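Local atomic coordinates of nisin biosynthesis protein NisC (Lactococcus lactis subsp. lactis, PDB entry 2G0D), a protein that catalyses the ring-forming steps of nisin biosynthesis, joining cysteines to dehydrated residues of the precursor peptide through thioether bridges. Residues 93-96 with 101-104; 83-88 with 107-112; 28-33 with 64-69. All coordinates share one frame; numbering follows the deposited sequence.

How the contacts relate
Helix 100-122 runs through contacts 1 and 2, whose centres lie about 12 Å apart; the centre of contact 3 is about 15 Å from that of contact 1 and about 11 Å from that of contact 2. Along the chain contact 3 closes first, then contact 2 opens, with contact 1 nested inside its loop. Helix 53-74, used by contact 3, is followed in sequence by helix 85-92, which supplies contact 2 and leads into the loop of contact 1. Ile64 touches both Leu95 and Tyr102, while Ile88 meets Leu31 and Ile67. The three contacts thus join helices 53-74, 85-92 and 100-122 and the connections beside them on one side of the alpha toroid; none contains the zinc ligands Cys278, Cys324 and His325.

Contact 1 of 3, residues 93-96 with 101-104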
ATOM      1  N   LEU A  93       1.960   9.302 -13.198  1.00 30.08           N
ATOM      2  CA  LEU A  93       3.166  10.056 -12.801  1.00 30.15           C
ATOM      3  C   LEU A  93       4.349   9.893 -13.784  1.00 30.51           C
ATOM      4  O   LEU A  93       5.008  10.882 -14.121  1.00 30.99           O
ATOM      5  CB  LEU A  93       3.587   9.699 -11.361  1.00 29.64           C
ATOM      6  CG  LEU A  93       4.803  10.461 -10.823  1.00 30.01           C
ATOM      7  CD1 LEU A  93       4.573  11.974 -10.829  1.00 26.86           C
ATOM      8  CD2 LEU A  93       5.149   9.994  -9.442  1.00 29.88           C
ATOM      9  N   HIS A  94       4.590   8.669 -14.263  1.00 30.55           N
ATOM     10  CA  HIS A  94       5.692   8.377 -15.226  1.00 30.18           C
ATOM     11  C   HIS A  94       5.572   9.098 -16.575  1.00 30.33           C
ATOM     12  O   HIS A  94       6.534   9.170 -17.335  1.00 30.18           O
ATOM     13  CB  HIS A  94       5.755   6.890 -15.504  1.00 29.90           C
ATOM     14  CG  HIS A  94       4.517   6.369 -16.149  1.00 28.97           C
ATOM     15  ND1 HIS A  94       3.345   6.198 -15.449  1.00 26.50           N
ATOM     16  CD2 HIS A  94       4.258   6.011 -17.427  1.00 26.23           C
ATOM     17  CE1 HIS A  94       2.413   5.748 -16.268  1.00 29.46           C
ATOM     18  NE2 HIS A  94       2.938   5.633 -17.476  1.00 29.95           N
ATOM     19  N   LEU A  95       4.400   9.659 -16.843  1.00 30.60           N
ATOM     20  CA  LEU A  95       4.136  10.358 -18.092  1.00 31.13           C
ATOM     21  C   LEU A  95       4.348  11.879 -17.993  1.00 31.92           C
ATOM     22  O   LEU A  95       4.241  12.580 -18.999  1.00 31.23           O
ATOM     23  CB  LEU A  95       2.721  10.063 -18.537  1.00 31.21           C
ATOM     24  CG  LEU A  95       2.389   8.624 -18.984  1.00 30.91           C
ATOM     25  CD1 LEU A  95       0.878   8.415 -19.099  1.00 29.75           C
ATOM     26  CD2 LEU A  95       3.065   8.305 -20.312  1.00 30.76           C
ATOM     27  N   ARG A  96       4.650  12.354 -16.778  1.00 32.82           N
ATOM     28  CA  ARG A  96       4.858  13.769 -16.470  1.00 34.43           C
ATOM     29  C   ARG A  96       5.607  14.559 -17.545  1.00 36.08           C
ATOM     30  O   ARG A  96       5.116  15.591 -18.005  1.00 35.79           O
ATOM     31  CB  ARG A  96       5.531  13.960 -15.096  1.00 33.81           C
ATOM     32  CG  ARG A  96       5.566  15.446 -14.666  1.00 34.33           C
ATOM     33  CD  ARG A  96       5.869  15.709 -13.178  1.00 33.66           C
ATOM     34  NE  ARG A  96       5.985  17.158 -12.946  1.00 33.49           N
ATOM     35  CZ  ARG A  96       4.991  17.975 -12.577  1.00 34.59           C
ATOM     36  NH1 ARG A  96       3.759  17.512 -12.341  1.00 31.25           N
ATOM     37  NH2 ARG A  96       5.231  19.283 -12.446  1.00 34.95           N
ATOM     38  N   LYS A 101       0.095  18.106 -21.341  1.00 39.55           N
ATOM     39  CA  LYS A 101      -1.210  17.678 -20.803  1.00 39.25           C
ATOM     40  C   LYS A 101      -1.118  16.783 -19.555  1.00 38.44           C
ATOM     41  O   LYS A 101      -1.935  16.917 -18.650  1.00 38.40           O
ATOM     42  CB  LYS A 101      -2.075  17.010 -21.888  1.00 39.22           C
ATOM     43  CG  LYS A 101      -1.635  15.615 -22.292  1.00 40.38           C
ATOM     44  CD  LYS A 101      -2.370  15.123 -23.527  1.00 40.53           C
ATOM     45  CE  LYS A 101      -2.142  13.622 -23.711  1.00 40.74           C
ATOM     46  NZ  LYS A 101      -2.807  13.127 -24.956  1.00 43.07           N
ATOM     47  N   TYR A 102      -0.139  15.878 -19.519  1.00 37.89           N
ATOM     48  CA  TYR A 102       0.094  15.022 -18.339  1.00 37.71           C
ATOM     49  C   TYR A 102       0.555  15.850 -17.151  1.00 37.80           C
ATOM     50  O   TYR A 102      -0.011  15.745 -16.061  1.00 37.86           O
ATOM     51  CB  TYR A 102       1.139  13.948 -18.630  1.00 37.01           C
ATOM     52  CG  TYR A 102       0.810  13.050 -19.796  1.00 37.01           C
ATOM     53  CD1 TYR A 102      -0.421  12.385 -19.879  1.00 36.13           C
ATOM     54  CD2 TYR A 102       1.737  12.857 -20.816  1.00 36.07           C
ATOM     55  CE1 TYR A 102      -0.712  11.543 -20.964  1.00 35.51           C
ATOM     56  CE2 TYR A 102       1.466  12.019 -21.895  1.00 34.69           C
ATOM     57  CZ  TYR A 102       0.254  11.358 -21.963  1.00 36.21           C
ATOM     58  OH  TYR A 102       0.017  10.543 -23.048  1.00 35.95           O
ATOM     59  N   LYS A 103       1.561  16.691 -17.384  1.00 37.24           N
ATOM     60  CA  LYS A 103       2.078  17.594 -16.361  1.00 37.87           C
ATOM     61  C   LYS A 103       0.986  18.545 -15.853  1.00 36.63           C
ATOM     62  O   LYS A 103       0.886  18.791 -14.652  1.00 36.50           O
ATOM     63  CB  LYS A 103       3.300  18.376 -16.888  1.00 37.77           C
ATOM     64  CG  LYS A 103       3.747  19.518 -15.979  1.00 39.55           C
ATOM     65  CD  LYS A 103       4.969  20.297 -16.521  1.00 40.01           C
ATOM     66  CE  LYS A 103       6.294  19.742 -15.946  1.00 44.54           C
ATOM     67  NZ  LYS A 103       7.099  18.952 -16.942  1.00 46.32           N
ATOM     68  N   ASN A 104       0.168  19.066 -16.764  1.00 35.93           N
ATOM     69  CA  ASN A 104      -0.936  19.947 -16.377  1.00 35.37           C
ATOM     70  C   ASN A 104      -1.912  19.232 -15.462  1.00 34.17           C
ATOM     71  O   ASN A 104      -2.283  19.758 -14.426  1.00 33.80           O
ATOM     72  CB  ASN A 104      -1.675  20.515 -17.602  1.00 35.99           C
ATOM     73  CG  ASN A 104      -0.933  21.679 -18.252  1.00 37.99           C
ATOM     74  OD1 ASN A 104       0.062  22.192 -17.720  1.00 40.15           O
ATOM     75  ND2 ASN A 104      -1.418  22.099 -19.416  1.00 39.56           N
TER
HETATM   76  O   HOH W   1       5.656  17.735 -19.730  1.00 48.43           O
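The backbone carbonyl of Arg96 faces helix 100-122 and accepts a hydrogen bond from a water, 2.8 Å from Arg96 O to the water oxygen; the same water takes a weak, long bond from Lys103 NZ. Beside it, Lys103 CB lies 3.5 Å from Arg96 O. The lysine chain rises past the guanidinium of Arg96, with Lys103 CG 3.8 Å above the plane near the rim and Lys103 CE 3.7 Å from Arg96 NH2. Bends at chi3 (-94°) and chi4 (107°) turn NZ back toward the loop. Two like charges therefore come close, and each has an acidic partner that probably offsets it: Arg96 NH2 pairs with Asp107, Lys103 NZ with Glu97. The contact closes the loop between helix 85-92 and helix 100-122, successive helices of the alpha toroid. On its buried side Leu95 CB sits over one face of the Tyr102 ring in a CH-pi contact, 3.9 Å from the ring centroid and 18° off the normal. Lys101 CG lies over the opposite face. Leu95 CD1 reaches farther along the ring, 4.0 Å from Tyr102 CE1. Beyond the ring Tyr102 OH is hydrogen-bonded to Asp61 OD1 of helix 53-74, whose Ile64 packs on both Leu95 and Tyr102.

Contact 2 of 3, residues 83-88 with 107-112; sequences SGAAGI and DSLNRY
Ala85 CB is the tight point of this contact, held between two side chains of helix 100-122: Leu109 CD2 at 3.8 Å and Tyr112 CD2 at 3.7 Å from Ala85 CB. The methyl meets the tyrosine at the ring edge, near the ring plane, and not over a face. With so short a side chain here the backbones come close, the CA atoms of Ala85 and Leu109 standing 5.9 Å apart. Leu76 and Ile113 also pack on Ala85. This is helix-to-helix packing in the alpha toroid: the first turn of helix 85-92, with Gly84 at its N-cap position, rests against the longer helix that follows it in the chain. Leu109 forks so that CD2 serves Ala85 while CD1 turns to Ile88, about one helical turn on. There the fit is looser, Leu109 CD1 lying 4.1 Å from Ile88 CG2, and the two side chains meet nearly perpendicular. Ile88 CG2 also packs on Ile67. No hydrogen bond joins the two segments. Toward solvent the packing ends at the partly exposed Tyr112, while Ser108 and Arg111 lie on the exposed side of helix 100-122.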
ATOM      1  N   SER A  83      -8.609   5.607  -3.382  1.00 31.22           N
ATOM      2  CA  SER A  83      -9.908   6.078  -3.924  1.00 31.91           C
ATOM      3  C   SER A  83      -9.856   7.472  -4.529  1.00 31.45           C
ATOM      4  O   SER A  83     -10.797   7.865  -5.207  1.00 32.65           O
ATOM      5  CB  SER A  83     -11.003   6.076  -2.852  1.00 31.57           C
ATOM      6  OG  SER A  83     -11.146   4.794  -2.315  1.00 33.90           O
ATOM      7  N   GLY A  84      -8.795   8.229  -4.266  1.00 30.75           N
ATOM      8  CA  GLY A  84      -8.815   9.641  -4.616  1.00 30.17           C
ATOM      9  C   GLY A  84      -7.740  10.116  -5.566  1.00 29.63           C
ATOM     10  O   GLY A  84      -7.216   9.340  -6.366  1.00 29.35           O
ATOM     11  N   ALA A  85      -7.411  11.402  -5.462  1.00 28.78           N
ATOM     12  CA  ALA A  85      -6.461  12.043  -6.378  1.00 28.58           C
ATOM     13  C   ALA A  85      -5.054  11.452  -6.396  1.00 28.20           C
ATOM     14  O   ALA A  85      -4.431  11.411  -7.460  1.00 28.97           O
ATOM     15  CB  ALA A  85      -6.405  13.580  -6.129  1.00 28.78           C
ATOM     16  N   ALA A  86      -4.532  11.018  -5.241  1.00 28.12           N
ATOM     17  CA  ALA A  86      -3.160  10.461  -5.192  1.00 27.89           C
ATOM     18  C   ALA A  86      -3.024   9.164  -6.004  1.00 28.54           C
ATOM     19  O   ALA A  86      -1.998   8.952  -6.665  1.00 29.14           O
ATOM     20  CB  ALA A  86      -2.652  10.283  -3.744  1.00 27.46           C
ATOM     21  N   GLY A  87      -4.057   8.318  -5.995  1.00 28.75           N
ATOM     22  CA  GLY A  87      -4.048   7.099  -6.847  1.00 28.81           C
ATOM     23  C   GLY A  87      -4.113   7.411  -8.339  1.00 28.94           C
ATOM     24  O   GLY A  87      -3.439   6.772  -9.152  1.00 29.82           O
ATOM     25  N   ILE A  88      -4.923   8.396  -8.710  1.00 28.38           N
ATOM     26  CA  ILE A  88      -5.000   8.828 -10.100  1.00 27.75           C
ATOM     27  C   ILE A  88      -3.672   9.429 -10.551  1.00 28.10           C
ATOM     28  O   ILE A  88      -3.160   9.084 -11.634  1.00 28.30           O
ATOM     29  CB  ILE A  88      -6.154   9.844 -10.333  1.00 28.04           C
ATOM     30  CG1 ILE A  88      -7.504   9.230  -9.929  1.00 25.41           C
ATOM     31  CG2 ILE A  88      -6.167  10.294 -11.791  1.00 26.68           C
ATOM     32  CD1 ILE A  88      -8.677  10.232  -9.864  1.00 28.09           C
ATOM     33  N   ASP A 107      -0.198  18.523 -11.925  1.00 31.17           N
ATOM     34  CA  ASP A 107      -0.167  19.766 -11.138  1.00 31.43           C
ATOM     35  C   ASP A 107      -1.502  20.082 -10.464  1.00 30.81           C
ATOM     36  O   ASP A 107      -1.531  20.435  -9.288  1.00 30.26           O
ATOM     37  CB  ASP A 107       0.284  20.958 -12.004  1.00 31.53           C
ATOM     38  CG  ASP A 107       1.763  20.908 -12.344  1.00 33.14           C
ATOM     39  OD1 ASP A 107       2.513  20.130 -11.701  1.00 36.85           O
ATOM     40  OD2 ASP A 107       2.184  21.638 -13.263  1.00 34.15           O
ATOM     41  N   SER A 108      -2.594  19.942 -11.216  1.00 30.82           N
ATOM     42  CA  SER A 108      -3.951  20.077 -10.680  1.00 30.86           C
ATOM     43  C   SER A 108      -4.211  19.091  -9.565  1.00 29.37           C
ATOM     44  O   SER A 108      -4.718  19.453  -8.499  1.00 29.28           O
ATOM     45  CB  SER A 108      -4.990  19.838 -11.769  1.00 30.92           C
ATOM     46  OG  SER A 108      -4.758  20.717 -12.835  1.00 36.52           O
ATOM     47  N   LEU A 109      -3.886  17.837  -9.830  1.00 28.84           N
ATOM     48  CA  LEU A 109      -4.053  16.785  -8.825  1.00 28.27           C
ATOM     49  C   LEU A 109      -3.275  17.111  -7.561  1.00 27.64           C
ATOM     50  O   LEU A 109      -3.811  17.018  -6.476  1.00 27.56           O
ATOM     51  CB  LEU A 109      -3.681  15.411  -9.397  1.00 28.10           C
ATOM     52  CG  LEU A 109      -4.642  14.876 -10.459  1.00 27.82           C
ATOM     53  CD1 LEU A 109      -4.009  13.760 -11.250  1.00 28.59           C
ATOM     54  CD2 LEU A 109      -5.972  14.442  -9.842  1.00 27.63           C
ATOM     55  N   ASN A 110      -2.019  17.518  -7.713  1.00 27.85           N
ATOM     56  CA  ASN A 110      -1.142  17.861  -6.579  1.00 27.69           C
ATOM     57  C   ASN A 110      -1.650  19.023  -5.718  1.00 27.72           C
ATOM     58  O   ASN A 110      -1.634  18.960  -4.484  1.00 26.91           O
ATOM     59  CB  ASN A 110       0.273  18.156  -7.085  1.00 28.14           C
ATOM     60  CG  ASN A 110       0.970  16.919  -7.658  1.00 29.14           C
ATOM     61  OD1 ASN A 110       0.544  15.791  -7.423  1.00 28.32           O
ATOM     62  ND2 ASN A 110       2.058  17.136  -8.407  1.00 29.00           N
ATOM     63  N   ARG A 111      -2.099  20.095  -6.378  1.00 28.63           N
ATOM     64  CA  ARG A 111      -2.680  21.234  -5.677  1.00 28.41           C
ATOM     65  C   ARG A 111      -3.964  20.819  -4.971  1.00 27.75           C
ATOM     66  O   ARG A 111      -4.187  21.179  -3.820  1.00 27.05           O
ATOM     67  CB  ARG A 111      -2.920  22.428  -6.634  1.00 30.48           C
ATOM     68  CG  ARG A 111      -1.636  23.004  -7.302  1.00 33.45           C
ATOM     69  CD  ARG A 111      -0.295  22.697  -6.531  1.00 41.20           C
ATOM     70  NE  ARG A 111       0.831  23.464  -7.069  1.00 43.32           N
ATOM     71  CZ  ARG A 111       1.462  24.456  -6.435  1.00 49.57           C
ATOM     72  NH1 ARG A 111       1.136  24.806  -5.189  1.00 51.83           N
ATOM     73  NH2 ARG A 111       2.451  25.103  -7.049  1.00 50.79           N
ATOM     74  N   TYR A 112      -4.799  20.025  -5.627  1.00 27.85           N
ATOM     75  CA  TYR A 112      -5.969  19.516  -4.932  1.00 28.73           C
ATOM     76  C   TYR A 112      -5.561  18.665  -3.724  1.00 28.66           C
ATOM     77  O   TYR A 112      -6.130  18.809  -2.641  1.00 28.38           O
ATOM     78  CB  TYR A 112      -6.967  18.766  -5.848  1.00 29.73           C
ATOM     79  CG  TYR A 112      -8.023  18.046  -5.011  1.00 32.08           C
ATOM     80  CD1 TYR A 112      -9.092  18.739  -4.409  1.00 33.14           C
ATOM     81  CD2 TYR A 112      -7.908  16.690  -4.755  1.00 32.22           C
ATOM     82  CE1 TYR A 112     -10.035  18.053  -3.609  1.00 33.73           C
ATOM     83  CE2 TYR A 112      -8.827  16.021  -3.968  1.00 32.64           C
ATOM     84  CZ  TYR A 112      -9.868  16.686  -3.397  1.00 32.66           C
ATOM     85  OH  TYR A 112     -10.743  15.942  -2.623  1.00 35.50           O
TER

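Contact 3 of 3, residues 28-33 with 64-69; sequences FGELTL and IEYIVS
A short 3-10 turn, residues 28-31, in the connection from helix 3-20 to helix 37-45 packs against helix 53-74 of the alpha toroid. It makes two separate meetings with that helix, one apolar and one polar. In the apolar one, the side chains of Leu31 and Ile67 run antiparallel alongside one another, and a single methyl does the touching for the leucine: Leu31 CD2 rests on both branches of Ile67, 3.7 Å from Ile67 CG2 and 4.0 Å from Ile67 CG1. The isoleucine holds CG1 beside its backbone N (chi1 -73°) and CG2 anti to it. Ile41 of helix 37-45 packs on Ile67 as well.

In the polar meeting, the modelled approach of Glu30 OE2 to Tyr66 OH is too short to be sound; no bond is inferred from it, and the fine placement of the two groups is doubtful. The model puts the carboxylate of Glu30 at the edge of the Tyr66 ring. What ties the two groups together is Lys70 of helix 53-74, whose NZ forms a salt bridge with Glu30 OE2 and a hydrogen bond with Tyr66 OH. Around this group Trp15 and Arg18 of helix 3-20 touch Glu30, and Thr19 of the same helix touches Tyr66. The turn itself is fastened at Gly29 O, which accepts from Thr32 N at 3.2 Å and from Thr32 OG1 at 2.7 Å; the hydroxyl lies in the carbonyl plane, on a lone pair, with a C=O...OG1 angle of 141°.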
ATOM      1  N   PHE A  28     -18.495   6.074  -9.136  1.00 50.92           N
ATOM      2  CA  PHE A  28     -17.335   6.448  -8.305  1.00 49.70           C
ATOM      3  C   PHE A  28     -16.136   5.476  -8.365  1.00 48.08           C
ATOM      4  O   PHE A  28     -14.968   5.904  -8.415  1.00 47.68           O
ATOM      5  CB  PHE A  28     -17.820   6.613  -6.851  1.00 50.62           C
ATOM      6  CG  PHE A  28     -16.715   6.748  -5.825  1.00 52.30           C
ATOM      7  CD1 PHE A  28     -16.297   8.013  -5.396  1.00 53.57           C
ATOM      8  CD2 PHE A  28     -16.126   5.610  -5.252  1.00 52.63           C
ATOM      9  CE1 PHE A  28     -15.281   8.142  -4.430  1.00 54.28           C
ATOM     10  CE2 PHE A  28     -15.121   5.728  -4.295  1.00 53.23           C
ATOM     11  CZ  PHE A  28     -14.696   6.999  -3.881  1.00 53.06           C
ATOM     12  N   GLY A  29     -16.441   4.183  -8.334  1.00 45.84           N
ATOM     13  CA  GLY A  29     -15.423   3.140  -8.296  1.00 43.12           C
ATOM     14  C   GLY A  29     -14.487   3.137  -9.482  1.00 41.05           C
ATOM     15  O   GLY A  29     -13.332   2.772  -9.357  1.00 40.44           O
ATOM     16  N   GLU A  30     -14.970   3.575 -10.637  1.00 39.76           N
ATOM     17  CA  GLU A  30     -14.161   3.480 -11.846  1.00 38.59           C
ATOM     18  C   GLU A  30     -12.980   4.457 -11.921  1.00 36.83           C
ATOM     19  O   GLU A  30     -12.116   4.314 -12.768  1.00 35.51           O
ATOM     20  CB  GLU A  30     -15.030   3.498 -13.106  1.00 38.65           C
ATOM     21  CG  GLU A  30     -15.632   4.815 -13.518  1.00 40.20           C
ATOM     22  CD  GLU A  30     -16.624   4.643 -14.687  1.00 40.29           C
ATOM     23  OE1 GLU A  30     -17.338   3.606 -14.756  1.00 42.23           O
ATOM     24  OE2 GLU A  30     -16.676   5.543 -15.540  1.00 41.37           O
ATOM     25  N   LEU A  31     -12.938   5.432 -11.023  1.00 35.64           N
ATOM     26  CA  LEU A  31     -11.794   6.339 -10.983  1.00 35.61           C
ATOM     27  C   LEU A  31     -10.790   6.015  -9.875  1.00 34.46           C
ATOM     28  O   LEU A  31      -9.824   6.737  -9.693  1.00 34.26           O
ATOM     29  CB  LEU A  31     -12.247   7.795 -10.891  1.00 35.82           C
ATOM     30  CG  LEU A  31     -13.041   8.243 -12.113  1.00 37.53           C
ATOM     31  CD1 LEU A  31     -14.460   8.553 -11.675  1.00 40.16           C
ATOM     32  CD2 LEU A  31     -12.422   9.456 -12.728  1.00 39.45           C
ATOM     33  N   THR A  32     -11.028   4.924  -9.151  1.00 33.20           N
ATOM     34  CA  THR A  32     -10.203   4.553  -8.000  1.00 32.43           C
ATOM     35  C   THR A  32      -9.030   3.679  -8.425  1.00 31.97           C
ATOM     36  O   THR A  32      -9.135   2.891  -9.358  1.00 31.63           O
ATOM     37  CB  THR A  32     -11.021   3.768  -6.938  1.00 32.22           C
ATOM     38  OG1 THR A  32     -11.385   2.480  -7.466  1.00 30.11           O
ATOM     39  CG2 THR A  32     -12.288   4.546  -6.526  1.00 32.55           C
ATOM     40  N   LEU A  33      -7.912   3.801  -7.721  1.00 32.31           N
ATOM     41  CA  LEU A  33      -6.824   2.827  -7.868  1.00 31.71           C
ATOM     42  C   LEU A  33      -7.302   1.413  -7.495  1.00 32.23           C
ATOM     43  O   LEU A  33      -6.956   0.434  -8.176  1.00 32.91           O
ATOM     44  CB  LEU A  33      -5.605   3.236  -7.031  1.00 31.67           C
ATOM     45  CG  LEU A  33      -4.412   2.255  -6.944  1.00 32.34           C
ATOM     46  CD1 LEU A  33      -3.886   1.802  -8.343  1.00 30.24           C
ATOM     47  CD2 LEU A  33      -3.280   2.872  -6.102  1.00 31.30           C
ATOM     48  N   ILE A  64      -7.326   8.087 -19.704  1.00 33.82           N
ATOM     49  CA  ILE A  64      -6.959   9.351 -19.071  1.00 34.65           C
ATOM     50  C   ILE A  64      -7.933  10.473 -19.466  1.00 35.61           C
ATOM     51  O   ILE A  64      -8.474  11.171 -18.602  1.00 35.87           O
ATOM     52  CB  ILE A  64      -5.494   9.763 -19.379  1.00 34.68           C
ATOM     53  CG1 ILE A  64      -4.495   8.842 -18.654  1.00 34.95           C
ATOM     54  CG2 ILE A  64      -5.238  11.186 -18.936  1.00 35.34           C
ATOM     55  CD1 ILE A  64      -3.106   8.923 -19.203  1.00 36.16           C
ATOM     56  N   GLU A  65      -8.164  10.650 -20.765  1.00 36.20           N
ATOM     57  CA  GLU A  65      -9.129  11.647 -21.197  1.00 37.17           C
ATOM     58  C   GLU A  65     -10.500  11.366 -20.583  1.00 36.62           C
ATOM     59  O   GLU A  65     -11.174  12.289 -20.108  1.00 36.39           O
ATOM     60  CB  GLU A  65      -9.181  11.788 -22.722  1.00 37.97           C
ATOM     61  CG  GLU A  65      -8.029  12.650 -23.305  1.00 40.92           C
ATOM     62  CD  GLU A  65      -7.811  14.006 -22.584  1.00 46.75           C
ATOM     63  OE1 GLU A  65      -8.552  14.999 -22.881  1.00 47.28           O
ATOM     64  OE2 GLU A  65      -6.872  14.086 -21.736  1.00 47.47           O
ATOM     65  N   TYR A  66     -10.884  10.093 -20.540  1.00 36.03           N
ATOM     66  CA  TYR A  66     -12.128   9.704 -19.878  1.00 35.78           C
ATOM     67  C   TYR A  66     -12.113  10.085 -18.399  1.00 36.25           C
ATOM     68  O   TYR A  66     -13.134  10.498 -17.866  1.00 36.10           O
ATOM     69  CB  TYR A  66     -12.386   8.214 -20.046  1.00 35.74           C
ATOM     70  CG  TYR A  66     -13.640   7.708 -19.388  1.00 35.36           C
ATOM     71  CD1 TYR A  66     -14.849   7.695 -20.079  1.00 36.94           C
ATOM     72  CD2 TYR A  66     -13.619   7.217 -18.080  1.00 36.46           C
ATOM     73  CE1 TYR A  66     -16.017   7.222 -19.482  1.00 36.81           C
ATOM     74  CE2 TYR A  66     -14.764   6.720 -17.472  1.00 35.96           C
ATOM     75  CZ  TYR A  66     -15.975   6.729 -18.186  1.00 37.38           C
ATOM     76  OH  TYR A  66     -17.139   6.245 -17.615  1.00 35.93           O
ATOM     77  N   ILE A  67     -10.965   9.932 -17.733  1.00 36.51           N
ATOM     78  CA  ILE A  67     -10.845  10.354 -16.335  1.00 36.57           C
ATOM     79  C   ILE A  67     -10.994  11.874 -16.138  1.00 37.12           C
ATOM     80  O   ILE A  67     -11.771  12.297 -15.277  1.00 37.01           O
ATOM     81  CB  ILE A  67      -9.535   9.850 -15.652  1.00 36.33           C
ATOM     82  CG1 ILE A  67      -9.603   8.334 -15.356  1.00 35.42           C
ATOM     83  CG2 ILE A  67      -9.283  10.624 -14.364  1.00 35.41           C
ATOM     84  CD1 ILE A  67      -8.276   7.751 -14.899  1.00 35.88           C
ATOM     85  N   VAL A  68     -10.257  12.695 -16.893  1.00 38.07           N
ATOM     86  CA  VAL A  68     -10.383  14.159 -16.701  1.00 38.99           C
ATOM     87  C   VAL A  68     -11.806  14.664 -16.989  1.00 39.61           C
ATOM     88  O   VAL A  68     -12.326  15.535 -16.279  1.00 39.60           O
ATOM     89  CB  VAL A  68      -9.220  15.044 -17.343  1.00 39.61           C
ATOM     90  CG1 VAL A  68      -8.259  14.244 -18.225  1.00 39.46           C
ATOM     91  CG2 VAL A  68      -9.766  16.301 -18.069  1.00 38.75           C
ATOM     92  N   SER A  69     -12.453  14.066 -17.982  1.00 40.30           N
ATOM     93  CA  SER A  69     -13.833  14.398 -18.301  1.00 41.20           C
ATOM     94  C   SER A  69     -14.777  14.147 -17.122  1.00 41.40           C
ATOM     95  O   SER A  69     -15.688  14.953 -16.867  1.00 41.09           O
ATOM     96  CB  SER A  69     -14.292  13.620 -19.526  1.00 41.34           C
ATOM     97  OG  SER A  69     -15.677  13.364 -19.445  1.00 43.82           O
TER